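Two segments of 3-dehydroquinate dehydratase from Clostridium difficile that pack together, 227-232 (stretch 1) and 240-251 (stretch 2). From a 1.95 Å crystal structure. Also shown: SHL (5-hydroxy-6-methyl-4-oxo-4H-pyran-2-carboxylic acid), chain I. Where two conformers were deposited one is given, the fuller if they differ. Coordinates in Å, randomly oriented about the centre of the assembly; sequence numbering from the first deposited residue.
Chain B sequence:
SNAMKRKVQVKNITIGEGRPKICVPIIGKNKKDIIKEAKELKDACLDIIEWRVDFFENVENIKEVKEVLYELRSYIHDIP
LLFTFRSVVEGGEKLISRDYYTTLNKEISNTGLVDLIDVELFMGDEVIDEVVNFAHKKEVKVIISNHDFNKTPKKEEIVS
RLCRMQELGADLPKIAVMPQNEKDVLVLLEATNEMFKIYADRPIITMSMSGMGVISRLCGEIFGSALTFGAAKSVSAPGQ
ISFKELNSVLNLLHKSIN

Stretch 1 (227-232) LTFGAA
Stretch 2, residues 240-251: QISFKELNSVLN

A strand end and a helix start can be joined by very few backbone hydrogen bonds, with apolar side chains packing beside them, and these two segments of 3-dehydroquinate dehydratase illustrate the principle. The link is a single beta bridge between Ala 231 and Ser 242, whose CA atoms lie 4.5 Å apart. Ala 231 N donates to Ile 241 O at 2.8 Å, nearly straight at 167°, and Phe 243 N donates to Ala 231 O at 3.0 Å and a more bent 147°. One alanine thus uses both its amide and its carbonyl, and Ser 242 CA adds a CA-H...O contact of 3.4 Å to Ala 231 O.

Extended backbone makes this possible: phi/psi is -91/148 at Ala 231, -130/130 at Ile 241 and -63/146 at Ser 242. Ser 242, with chi1 p, is the N-cap residue; the chain then turns helical at Phe 243 (-63/-30), and Leu 246 N donates to Ser 242 O at 3.0 Å. The helix 243-251 runs at 143° to strand 227-229, their axes approaching to 10.0 Å.

Water extends the polar network. Water 1 accepts from Ile 241 N at 2.8 Å and lies 2.8 Å from both Phe 229 O and Gln 240 OE1, in position to bridge the stretches. Gln 240 (m, m, chi3 -14°) also reaches the ligand, its NE2 donating to SHL OAA at 3.2 Å.

Glycine suits position 230 (-111/159) because the backbones come so close. Gly 230 CA is 3.3 Å from Ile 241 O and 4.3 Å from Phe 243 CA; an ideal CB on Gly 230 would point toward stretch 2 and fall 2.9 Å from Phe 243 CA, a clash. Leu 246 (t, p) fills the adjoining space, its CD2 3.7 Å from Gly 230 CA, Phe 229 O and Thr 228 OG1.

Thr 228 (chi1 t) points toward the helix and is buried. Its CG2 packs 3.7 Å from Leu 250 CD1 (Leu 250 is m, t), while its OG1 is hydrogen-bonded elsewhere in the structure. Leu 246 and Leu 250, one helical turn apart, both point toward the strand and supply apolar surface. Phe 229 (m, chi2 74°) points away, and SHL CAL lies over one face of its ring. The Phe 243 ring (p, chi2 90°) instead offers its edge to carbonyl oxygens, with CE2 3.8 Å from Ala 232 O. The CA-to-CB bond of Ala 231 points sideways, and its CB sits 4.2 Å from Gln 240 CB. In all, 396 Å² is buried between the stretches.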

# COMPACT_ATOMS: atom_id res chain seq x y z
N LEU B 227 13.78 -3.19 -3.93
CA LEU B 227 13.60 -4.63 -3.77
C LEU B 227 12.61 -4.90 -2.62
O LEU B 227 12.70 -4.26 -1.56
CB LEU B 227 14.96 -5.27 -3.46
CG LEU B 227 15.08 -6.78 -3.52
CD1 LEU B 227 14.80 -7.24 -4.92
CD2 LEU B 227 16.45 -7.24 -3.10
N THR B 228 11.67 -5.82 -2.82
CA THR B 228 10.69 -6.15 -1.82
C THR B 228 10.71 -7.67 -1.64
O THR B 228 10.95 -8.41 -2.59
CB THR B 228 9.30 -5.60 -2.16
OG1 THR B 228 8.39 -5.91 -1.10
CG2 THR B 228 8.80 -6.16 -3.48
N PHE B 229 10.49 -8.12 -0.41
CA PHE B 229 10.58 -9.53 -0.08
C PHE B 229 9.22 -10.18 0.15
O PHE B 229 8.41 -9.70 0.95
CB PHE B 229 11.47 -9.71 1.15
CG PHE B 229 12.93 -9.38 0.91
CD1 PHE B 229 13.34 -8.06 0.78
CD2 PHE B 229 13.88 -10.37 0.80
CE1 PHE B 229 14.69 -7.75 0.55
CE2 PHE B 229 15.22 -10.07 0.57
CZ PHE B 229 15.62 -8.75 0.45
N GLY B 230 8.97 -11.27 -0.55
CA GLY B 230 7.72 -12.02 -0.41
C GLY B 230 8.01 -13.36 0.25
O GLY B 230 9.15 -13.82 0.26
N ALA B 231 7.00 -13.98 0.83
CA ALA B 231 7.16 -15.27 1.47
C ALA B 231 6.87 -16.36 0.43
O ALA B 231 6.03 -16.17 -0.46
CB ALA B 231 6.22 -15.39 2.66
N ALA B 232 7.55 -17.50 0.55
CA ALA B 232 7.36 -18.62 -0.38
C ALA B 232 5.95 -19.19 -0.25
O ALA B 232 5.22 -19.29 -1.24
CB ALA B 232 8.38 -19.71 -0.13
N GLN B 240 3.84 -10.74 6.60
CA GLN B 240 4.43 -11.26 5.36
C GLN B 240 3.36 -11.35 4.28
O GLN B 240 2.17 -11.46 4.58
CB GLN B 240 5.02 -12.65 5.59
CG GLN B 240 6.13 -12.74 6.65
CD GLN B 240 7.47 -12.17 6.19
OE1 GLN B 240 7.70 -11.92 5.00
NE2 GLN B 240 8.38 -11.99 7.15
N ILE B 241 3.78 -11.29 3.03
CA ILE B 241 2.87 -11.38 1.89
C ILE B 241 3.44 -12.45 0.96
O ILE B 241 4.64 -12.42 0.67
CB ILE B 241 2.70 -9.99 1.20
CG1 ILE B 241 1.83 -10.08 -0.05
CG2 ILE B 241 4.03 -9.40 0.82
CD1 ILE B 241 1.52 -8.72 -0.65
N SER B 242 2.63 -13.41 0.53
CA SER B 242 3.13 -14.47 -0.37
C SER B 242 3.55 -13.78 -1.66
O SER B 242 2.92 -12.79 -2.08
CB SER B 242 2.06 -15.52 -0.64
OG SER B 242 1.08 -15.02 -1.52
N PHE B 243 4.59 -14.29 -2.29
CA PHE B 243 5.19 -13.61 -3.44
C PHE B 243 4.26 -13.46 -4.65
O PHE B 243 4.39 -12.49 -5.40
CB PHE B 243 6.54 -14.25 -3.83
CG PHE B 243 6.43 -15.55 -4.56
CD1 PHE B 243 6.36 -15.57 -5.95
CD2 PHE B 243 6.45 -16.76 -3.89
CE1 PHE B 243 6.27 -16.77 -6.64
CE2 PHE B 243 6.36 -17.96 -4.57
CZ PHE B 243 6.27 -17.96 -5.94
N LYS B 244 3.33 -14.40 -4.82
CA LYS B 244 2.37 -14.33 -5.94
C LYS B 244 1.46 -13.11 -5.75
O LYS B 244 1.23 -12.33 -6.68
CB LYS B 244 1.51 -15.59 -6.01
CG LYS B 244 2.27 -16.86 -6.32
CD LYS B 244 1.36 -18.09 -6.29
CE LYS B 244 2.17 -19.37 -6.40
NZ LYS B 244 1.30 -20.59 -6.49
N GLU B 245 0.96 -12.96 -4.54
CA GLU B 245 0.07 -11.85 -4.23
C GLU B 245 0.83 -10.53 -4.25
O GLU B 245 0.29 -9.50 -4.65
CB GLU B 245 -0.63 -12.11 -2.90
CG GLU B 245 -1.54 -13.35 -2.96
CD GLU B 245 -2.32 -13.62 -1.69
OE1 GLU B 245 -1.95 -13.07 -0.63
OE2 GLU B 245 -3.30 -14.39 -1.75
N LEU B 246 2.11 -10.57 -3.87
CA LEU B 246 2.93 -9.37 -3.89
C LEU B 246 3.16 -8.96 -5.35
O LEU B 246 3.10 -7.76 -5.69
CB LEU B 246 4.26 -9.64 -3.17
CG LEU B 246 5.24 -8.49 -2.99
CD1 LEU B 246 4.54 -7.34 -2.31
CD2 LEU B 246 6.51 -8.94 -2.17
N ASN B 247 3.39 -9.94 -6.21
CA ASN B 247 3.58 -9.66 -7.64
C ASN B 247 2.34 -8.96 -8.21
O ASN B 247 2.46 -7.98 -8.94
CB ASN B 247 3.86 -10.94 -8.43
CG ASN B 247 4.28 -10.65 -9.88
OD1 ASN B 247 5.29 -9.99 -10.12
ND2 ASN B 247 3.50 -11.14 -10.83
N SER B 248 1.16 -9.46 -7.86
CA SER B 248 -0.08 -8.89 -8.35
C SER B 248 -0.24 -7.43 -7.93
O SER B 248 -0.60 -6.59 -8.74
CB SER B 248 -1.28 -9.69 -7.85
OG SER B 248 -1.17 -11.03 -8.27
N VAL B 249 0.03 -7.13 -6.67
CA VAL B 249 -0.09 -5.76 -6.17
C VAL B 249 0.92 -4.81 -6.85
O VAL B 249 0.57 -3.70 -7.23
CB VAL B 249 0.07 -5.68 -4.65
CG1 VAL B 249 -0.06 -4.23 -4.17
CG2 VAL B 249 -0.99 -6.55 -3.96
N LEU B 250 2.17 -5.26 -7.01
CA LEU B 250 3.18 -4.45 -7.65
C LEU B 250 2.79 -4.11 -9.09
O LEU B 250 3.04 -2.99 -9.56
CB LEU B 250 4.54 -5.15 -7.62
CG LEU B 250 5.15 -5.41 -6.25
CD1 LEU B 250 6.52 -6.09 -6.41
CD2 LEU B 250 5.29 -4.15 -5.50
N ASN B 251 2.20 -5.06 -9.80
CA ASN B 251 1.77 -4.82 -11.18
C ASN B 251 0.61 -3.84 -11.22
O ASN B 251 0.53 -2.99 -12.11
CB ASN B 251 1.38 -6.12 -11.88
CG ASN B 251 2.57 -6.98 -12.22
OD1 ASN B 251 3.73 -6.53 -12.15
ND2 ASN B 251 2.31 -8.22 -12.62
OAD SHL I . 10.87 -9.67 4.54
CAH SHL I . 11.25 -9.49 5.73
OAA SHL I . 10.44 -9.58 6.69
CAK SHL I . 12.65 -9.19 5.97
OAG SHL I . 13.53 -9.09 4.84
CAF SHL I . 14.92 -8.99 5.06
CAL SHL I . 15.75 -9.04 3.99
CAJ SHL I . 15.34 -8.96 6.34
OAC SHL I . 16.64 -8.89 6.59
CAI SHL I . 14.46 -8.99 7.39
CAE SHL I . 13.14 -9.09 7.21
OAB SHL I . 14.91 -8.91 8.63
O HOH W 1 6.54 -10.73 2.76
O HOH W 2 10.10 -13.40 3.30